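Local coordinates for protein kappa-carrageenase (Pseudoalteromonas carrageenovora, PDB 5OCQ) that hydrolyses the internal beta-1,4 linkages between D-galactose 4-sulfate and 3,6-anhydro-D-galactose in kappa-carrageenan, at residues G41-K46 / N245-S250; L59-E64 / Q233-P238. The protein carries 1 engineered substitution. One frame throughout, in Å; residues are numbered along the deposited sequence.

Contact 1 of 2, residues G41-K46 / N245-S250. With G4S (4-O-sulfo-beta-D-galactopyranose), chain C; G4S (4-O-sulfo-beta-D-galactopyranose), chain B.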
loop_
_atom_site.group_PDB
_atom_site.type_symbol
_atom_site.label_atom_id
_atom_site.label_comp_id
_atom_site.label_asym_id
_atom_site.label_seq_id
_atom_site.Cartn_x
_atom_site.Cartn_y
_atom_site.Cartn_z
ATOM N N GLY A 41 -0.387 -0.607 12.421
ATOM C CA GLY A 41 0.031 0.823 12.581
ATOM C C GLY A 41 -0.512 1.357 13.906
ATOM O O GLY A 41 -0.718 0.614 14.856
ATOM N N VAL A 42 -0.838 2.647 13.892
ATOM C CA VAL A 42 -1.287 3.352 15.059
ATOM C C VAL A 42 -2.637 4.035 14.787
ATOM O O VAL A 42 -2.985 5.054 15.399
ATOM C CB VAL A 42 -0.221 4.381 15.521
ATOM C CG1 VAL A 42 1.050 3.570 15.958
ATOM C CG2 VAL A 42 0.065 5.458 14.512
ATOM N N TRP A 43 -3.446 3.408 13.945
ATOM C CA TRP A 43 -4.790 3.891 13.601
ATOM C C TRP A 43 -5.698 2.658 13.549
ATOM O O TRP A 43 -5.192 1.552 13.571
ATOM C CB TRP A 43 -4.824 4.642 12.283
ATOM C CG TRP A 43 -4.196 3.869 11.136
ATOM C CD1 TRP A 43 -4.841 2.982 10.302
ATOM C CD2 TRP A 43 -2.799 3.768 10.775
ATOM N NE1 TRP A 43 -3.936 2.348 9.494
ATOM C CE2 TRP A 43 -2.707 2.900 9.663
ATOM C CE3 TRP A 43 -1.612 4.451 11.180
ATOM C CZ2 TRP A 43 -1.462 2.523 9.095
ATOM C CZ3 TRP A 43 -0.414 4.135 10.537
ATOM C CH2 TRP A 43 -0.358 3.217 9.494
ATOM N N SER A 44 -7.010 2.878 13.404
ATOM C CA SER A 44 -7.919 1.717 13.229
ATOM C C SER A 44 -8.726 1.986 11.976
ATOM O O SER A 44 -9.105 3.174 11.717
ATOM C CB SER A 44 -8.837 1.496 14.423
ATOM O OG SER A 44 -8.030 1.257 15.569
ATOM N N TRP A 45 -9.086 0.925 11.229
ATOM C CA TRP A 45 -9.903 1.080 10.002
ATOM C C TRP A 45 -11.364 1.189 10.355
ATOM O O TRP A 45 -11.880 0.424 11.181
ATOM C CB TRP A 45 -9.687 -0.104 9.091
ATOM C CG TRP A 45 -8.262 -0.372 8.713
ATOM C CD1 TRP A 45 -7.581 -1.541 8.928
ATOM C CD2 TRP A 45 -7.355 0.496 8.024
ATOM N NE1 TRP A 45 -6.317 -1.461 8.403
ATOM C CE2 TRP A 45 -6.153 -0.232 7.795
ATOM C CE3 TRP A 45 -7.446 1.790 7.499
ATOM C CZ2 TRP A 45 -5.038 0.338 7.115
ATOM C CZ3 TRP A 45 -6.332 2.352 6.881
ATOM C CH2 TRP A 45 -5.158 1.635 6.657
ATOM N N LYS A 46 -12.082 2.072 9.675
ATOM C CA LYS A 46 -13.553 2.069 9.730
ATOM C C LYS A 46 -14.134 2.077 8.324
ATOM O O LYS A 46 -13.743 2.866 7.481
ATOM C CB LYS A 46 -14.103 3.292 10.451
ATOM C CG LYS A 46 -13.690 3.381 11.953
ATOM C CD LYS A 46 -14.185 4.642 12.641
ATOM C CE LYS A 46 -15.654 4.810 12.782
ATOM N NZ LYS A 46 -15.902 6.000 13.659
ATOM N N ASN A 245 10.589 -2.067 13.956
ATOM C CA ASN A 245 9.952 -2.535 12.699
ATOM C C ASN A 245 8.471 -2.190 12.589
ATOM O O ASN A 245 7.791 -2.823 11.764
ATOM C CB ASN A 245 10.108 -4.033 12.544
ATOM C CG ASN A 245 10.109 -4.531 11.100
ATOM O OD1 ASN A 245 9.551 -5.657 10.830
ATOM N ND2 ASN A 245 10.707 -3.802 10.210
ATOM N N GLN A 246 8.029 -1.175 13.309
ATOM C CA GLN A 246 6.648 -0.725 13.289
ATOM C C GLN A 246 6.484 0.713 13.706
ATOM O O GLN A 246 7.392 1.316 14.280
ATOM C CB GLN A 246 5.833 -1.615 14.245
ATOM C CG GLN A 246 6.106 -1.315 15.725
ATOM C CD GLN A 246 5.262 -2.114 16.706
ATOM O OE1 GLN A 246 5.444 -3.322 16.917
ATOM N NE2 GLN A 246 4.297 -1.448 17.281
ATOM N N PHE A 247 5.284 1.273 13.547
ATOM C CA PHE A 247 4.874 2.547 14.055
ATOM C C PHE A 247 4.456 2.498 15.540
ATOM O O PHE A 247 3.777 1.529 15.974
ATOM C CB PHE A 247 3.743 3.245 13.236
ATOM C CG PHE A 247 4.125 3.611 11.873
ATOM C CD1 PHE A 247 5.122 4.551 11.645
ATOM C CD2 PHE A 247 3.523 3.022 10.793
ATOM C CE1 PHE A 247 5.445 4.952 10.377
ATOM C CE2 PHE A 247 3.871 3.390 9.498
ATOM C CZ PHE A 247 4.872 4.309 9.301
ATOM N N TYR A 248 4.710 3.613 16.258
ATOM C CA TYR A 248 4.191 3.872 17.596
ATOM C C TYR A 248 3.654 5.313 17.580
ATOM O O TYR A 248 4.079 6.095 16.690
ATOM C CB TYR A 248 5.288 3.716 18.693
ATOM C CG TYR A 248 5.642 2.335 19.050
ATOM C CD1 TYR A 248 6.532 1.603 18.286
ATOM C CD2 TYR A 248 5.115 1.743 20.192
ATOM C CE1 TYR A 248 6.853 0.317 18.616
ATOM C CE2 TYR A 248 5.446 0.468 20.574
ATOM C CZ TYR A 248 6.319 -0.278 19.754
ATOM O OH TYR A 248 6.637 -1.573 20.080
ATOM N N PRO A 249 2.698 5.670 18.439
ATOM C CA PRO A 249 2.159 7.032 18.410
ATOM C C PRO A 249 3.200 8.025 18.912
ATOM O O PRO A 249 4.010 7.671 19.803
ATOM C CB PRO A 249 0.931 7.000 19.313
ATOM C CG PRO A 249 0.803 5.569 19.762
ATOM C CD PRO A 249 1.973 4.799 19.382
ATOM N N SER A 250 3.229 9.193 18.345
ATOM C CA SER A 250 4.029 10.268 18.974
ATOM C C SER A 250 3.153 11.065 19.975
ATOM O O SER A 250 1.974 10.788 20.188
ATOM C CB SER A 250 4.559 11.162 17.859
ATOM O OG SER A 250 3.573 12.071 17.442
HETATM C C1 G4S C . 4.935 -0.776 3.953
HETATM C C2 G4S C . 4.447 -1.507 5.196
HETATM C C3 G4S C . 2.966 -1.938 5.128
HETATM C C4 G4S C . 2.145 -0.726 4.638
HETATM C C5 G4S C . 2.703 -0.224 3.290
HETATM C C6 G4S C . 1.897 0.822 2.574
HETATM O O1 G4S C . 6.170 -0.087 4.311
HETATM O O2 G4S C . 5.215 -2.759 5.347
HETATM O O4 G4S C . 2.396 0.311 5.610
HETATM O O5 G4S C . 4.036 0.300 3.540
HETATM O O6 G4S C . 2.048 2.125 3.168
HETATM S S G4S C . 1.253 0.928 6.650
HETATM O O7 G4S C . -0.089 0.691 6.051
HETATM O O8 G4S C . 1.478 0.177 7.944
HETATM O O9 G4S C . 1.583 2.366 6.652
HETATM C C1 G4S B . 2.593 -6.707 10.773
HETATM C C2 G4S B . 2.641 -8.057 11.380
HETATM C C3 G4S B . 3.185 -7.945 12.858
HETATM C C4 G4S B . 4.614 -7.372 12.740
HETATM C C5 G4S B . 4.556 -6.025 12.015
HETATM C C6 G4S B . 5.907 -5.283 11.832
HETATM O O1 G4S B . 2.242 -6.787 9.376
HETATM O O2 G4S B . 1.242 -8.527 11.466
HETATM O O4 G4S B . 5.450 -8.240 11.975
HETATM O O5 G4S B . 4.008 -6.300 10.681
HETATM O O6 G4S B . 5.529 -3.973 11.265
HETATM S S G4S B . 6.906 -8.826 12.698
HETATM O O7 G4S B . 7.275 -9.969 11.843
HETATM O O8 G4S B . 6.472 -9.118 14.101
HETATM O O9 G4S B . 7.805 -7.608 12.732
HETATM O O HOH W 1 2.079 -0.394 14.794
#
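The carrageenan-binding cleft of this GH16 beta-jellyroll domain has part of its wall built where Val42 and Trp43 meet Phe247, two distant segments sharing one ligand. Val42 wedges a single methyl, CG1, against the facing strand: it lies 3.4 Å from Phe247 O and also packs on CB of Phe247 and CD of Pro249. Trp43 has its CG between the backbone N and the carbonyl carbon (chi1 52°), which folds the indole back so that Gly41 CA rests on one face, toward the rim. The far rim of the indole then meets the Phe247 ring obliquely, Trp43 CH2 lying 4.1 Å from Phe247 CD2. Both rings turn an edge to the sulfate of the chain C galactose: O9 is 3.5 Å from Trp43 CH2 and 3.8 Å from Phe247 CE2. Were Trp43 an alanine, Phe247 would probably lose its aromatic neighbour and the sulfate one side of its seat. Glycine suits position 41, whose phi is positive and where a CB would run into the indole. A water bonds to Phe247 O at 2.8 Å and more weakly to Gly41 O, while farther along the cleft O6 of the chain B galactose donates to Asn245 O at 2.6 Å.

Contact 2 of 2, residues L59-E64 / Q233-P238. With G4S (4-O-sulfo-beta-D-galactopyranose), chain C.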
loop_
_atom_site.group_PDB
_atom_site.type_symbol
_atom_site.label_atom_id
_atom_site.label_comp_id
_atom_site.label_asym_id
_atom_site.label_seq_id
_atom_site.Cartn_x
_atom_site.Cartn_y
_atom_site.Cartn_z
ATOM N N LEU A 59 -10.899 7.784 0.603
ATOM C CA LEU A 59 -10.460 7.178 1.829
ATOM C C LEU A 59 -10.026 8.322 2.735
ATOM O O LEU A 59 -9.088 9.103 2.365
ATOM C CB LEU A 59 -9.323 6.172 1.608
ATOM C CG LEU A 59 -9.669 5.048 0.649
ATOM C CD1 LEU A 59 -8.450 4.161 0.382
ATOM C CD2 LEU A 59 -10.757 4.168 1.198
ATOM N N THR A 60 -10.591 8.395 3.952
ATOM C CA THR A 60 -10.458 9.558 4.806
ATOM C C THR A 60 -9.793 9.230 6.099
ATOM O O THR A 60 -10.075 8.211 6.712
ATOM C CB THR A 60 -11.862 10.137 5.084
ATOM O OG1 THR A 60 -12.449 10.529 3.841
ATOM C CG2 THR A 60 -11.715 11.372 6.011
ATOM N N THR A 61 -8.823 10.056 6.539
ATOM C CA THR A 61 -8.216 9.927 7.879
ATOM C C THR A 61 -8.817 11.022 8.817
ATOM O O THR A 61 -8.904 12.236 8.371
ATOM C CB THR A 61 -6.677 10.105 7.817
ATOM O OG1 THR A 61 -6.096 9.125 6.922
ATOM C CG2 THR A 61 -6.053 9.925 9.149
ATOM N N LYS A 62 -9.179 10.632 10.019
ATOM C CA LYS A 62 -9.897 11.482 11.010
ATOM C C LYS A 62 -9.136 11.428 12.288
ATOM O O LYS A 62 -8.599 10.398 12.722
ATOM C CB LYS A 62 -11.328 11.046 11.257
ATOM C CG LYS A 62 -12.150 11.081 10.023
ATOM C CD LYS A 62 -13.612 10.882 10.295
ATOM C CE LYS A 62 -14.365 10.896 8.986
ATOM N NZ LYS A 62 -15.628 10.145 9.069
ATOM N N ARG A 63 -9.131 12.544 13.018
ATOM C CA ARG A 63 -8.708 12.579 14.376
ATOM C C ARG A 63 -9.908 12.086 15.221
ATOM O O ARG A 63 -10.998 12.753 15.245
ATOM C CB ARG A 63 -8.260 14.025 14.812
ATOM C CG ARG A 63 -7.967 14.204 16.290
ATOM C CD ARG A 63 -6.639 13.599 16.675
ATOM N NE ARG A 63 -6.378 13.727 18.086
ATOM C CZ ARG A 63 -6.948 13.091 19.076
ATOM N NH1 ARG A 63 -7.734 12.031 18.903
ATOM N NH2 ARG A 63 -6.713 13.529 20.328
ATOM N N GLU A 64 -9.778 10.899 15.840
ATOM C CA GLU A 64 -10.839 10.230 16.616
ATOM C C GLU A 64 -10.258 9.363 17.714
ATOM O O GLU A 64 -9.632 8.346 17.451
ATOM C CB GLU A 64 -11.663 9.412 15.623
ATOM C CG GLU A 64 -12.805 8.592 16.150
ATOM C CD GLU A 64 -13.503 7.750 15.001
ATOM O OE1 GLU A 64 -13.398 8.040 13.673
ATOM O OE2 GLU A 64 -14.208 6.742 15.447
ATOM N N GLN A 233 -4.863 4.749 3.420
ATOM C CA GLN A 233 -4.206 6.011 3.821
ATOM C C GLN A 233 -3.663 5.778 5.229
ATOM O O GLN A 233 -4.453 5.502 6.166
ATOM C CB GLN A 233 -5.150 7.249 3.677
ATOM C CG GLN A 233 -4.370 8.544 3.983
ATOM C CD GLN A 233 -5.146 9.691 3.441
ATOM O OE1 GLN A 233 -5.106 9.975 2.245
ATOM N NE2 GLN A 233 -5.968 10.254 4.257
ATOM N N GLY A 234 -2.335 5.861 5.393
ATOM C CA GLY A 234 -1.729 5.719 6.669
ATOM C C GLY A 234 -1.195 6.990 7.301
ATOM O O GLY A 234 -1.153 8.013 6.660
ATOM N N LEU A 235 -0.937 6.931 8.616
ATOM C CA LEU A 235 -0.404 8.083 9.372
ATOM C C LEU A 235 1.136 8.036 9.288
ATOM O O LEU A 235 1.762 6.997 9.227
ATOM C CB LEU A 235 -0.891 8.068 10.802
ATOM C CG LEU A 235 -1.212 9.248 11.672
ATOM C CD1 LEU A 235 -2.391 10.075 11.201
ATOM C CD2 LEU A 235 -1.395 8.724 13.110
ATOM N N ARG A 236 1.747 9.218 9.355
ATOM C CA ARG A 236 3.200 9.404 9.312
ATOM C C ARG A 236 3.643 10.535 10.279
ATOM O O ARG A 236 2.804 11.200 10.882
ATOM C CB ARG A 236 3.688 9.661 7.881
ATOM C CG ARG A 236 3.419 8.556 6.852
ATOM C CD ARG A 236 4.254 7.320 7.055
ATOM N NE ARG A 236 4.012 6.371 5.966
ATOM C CZ ARG A 236 3.073 5.429 5.916
ATOM N NH1 ARG A 236 2.224 5.282 6.905
ATOM N NH2 ARG A 236 2.979 4.686 4.813
ATOM N N ALA A 237 4.953 10.776 10.319
ATOM C CA ALA A 237 5.472 11.942 11.070
ATOM C C ALA A 237 4.711 13.199 10.666
ATOM O O ALA A 237 4.398 13.390 9.462
ATOM C CB ALA A 237 6.956 12.068 10.826
ATOM N N PRO A 238 4.296 14.046 11.617
ATOM C CA PRO A 238 4.745 14.073 13.008
ATOM C C PRO A 238 3.927 13.270 14.009
ATOM O O PRO A 238 4.197 13.369 15.250
ATOM C CB PRO A 238 4.664 15.587 13.345
ATOM C CG PRO A 238 3.506 16.055 12.558
ATOM C CD PRO A 238 3.574 15.285 11.262
HETATM C C1 G4S C . 4.935 -0.776 3.953
HETATM C C2 G4S C . 4.447 -1.507 5.196
HETATM C C3 G4S C . 2.966 -1.938 5.128
HETATM C C4 G4S C . 2.145 -0.726 4.638
HETATM C C5 G4S C . 2.703 -0.224 3.290
HETATM C C6 G4S C . 1.897 0.822 2.574
HETATM O O1 G4S C . 6.170 -0.087 4.311
HETATM O O2 G4S C . 5.215 -2.759 5.347
HETATM O O4 G4S C . 2.396 0.311 5.610
HETATM O O5 G4S C . 4.036 0.300 3.540
HETATM O O6 G4S C . 2.048 2.125 3.168
HETATM S S G4S C . 1.253 0.928 6.650
HETATM O O7 G4S C . -0.089 0.691 6.051
HETATM O O8 G4S C . 1.478 0.177 7.944
HETATM O O9 G4S C . 1.583 2.366 6.652
#
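Two strands of the jellyroll, 56-72 and 227-235, are joined by a buried side-chain bond between Thr61 and Gln233, close to the substrate cleft. Both strands pair antiparallel with strand 77-97, and accordingly the axes of 59-64 and 233-235 run in nearly the same direction, 25° apart and 7.5 Å at their closest. Gln233 bridges that gap with an extended chain whose CG is anti to the backbone N (chi1 -175°). Its NE2 donates to Thr61 OG1 over 2.9 Å, nearly straight at 167°, and the hydroxyl oxygen lies almost in the amide plane. Thr61 OG1 is also hydrogen-bonded to Ser88 OG, which in turn bonds to Gln233 O, and this shared serine helps fix where the hydroxyl sits.

Beyond the strand end the same segment supplies Arg236, a residue important for substrate recognition. Its NH1 bonds back to Leu235 O at 2.9 Å, approaching from above the carbonyl plane, and also donates to sulfate O9 of the chain C galactose at 3.0 Å. NH2 adds weak bonds to O9 and O6 and a salt bridge to the engineered Asp144, while NE bonds to Gln147 OE1, so all three guanidinium nitrogens have partners. Gly234 leaves room for NH1, which a CB there would crowd. Around the central bond, Gln233 packs against Val115 and Pro117 of strand 115-122 and, with Leu59, against Met262 of strand 260-272.

Overall arrangement
From the N terminus the chain passes through 41-46 and then 59-64, and meets their partners in reverse order: 233-238 comes back to 59-64 and closes contact 2, then 245-250 returns to 41-46 and closes contact 1. Contact 2 is thus nested inside the long loop that contact 1 closes. Their centres are about 9 Å apart and they are joined directly, by a salt bridge from Lys46 to Glu64, a probable hydrogen bond from Ser250 to Pro238, and packing of Phe247 on Arg236. Together they tie strands 56-72 and 227-235 to strands 43-45 and 246-249, with 41-46, 233-238 and 245-250 supplying residues to one sulfated galactose, while 59-64 lies away from it.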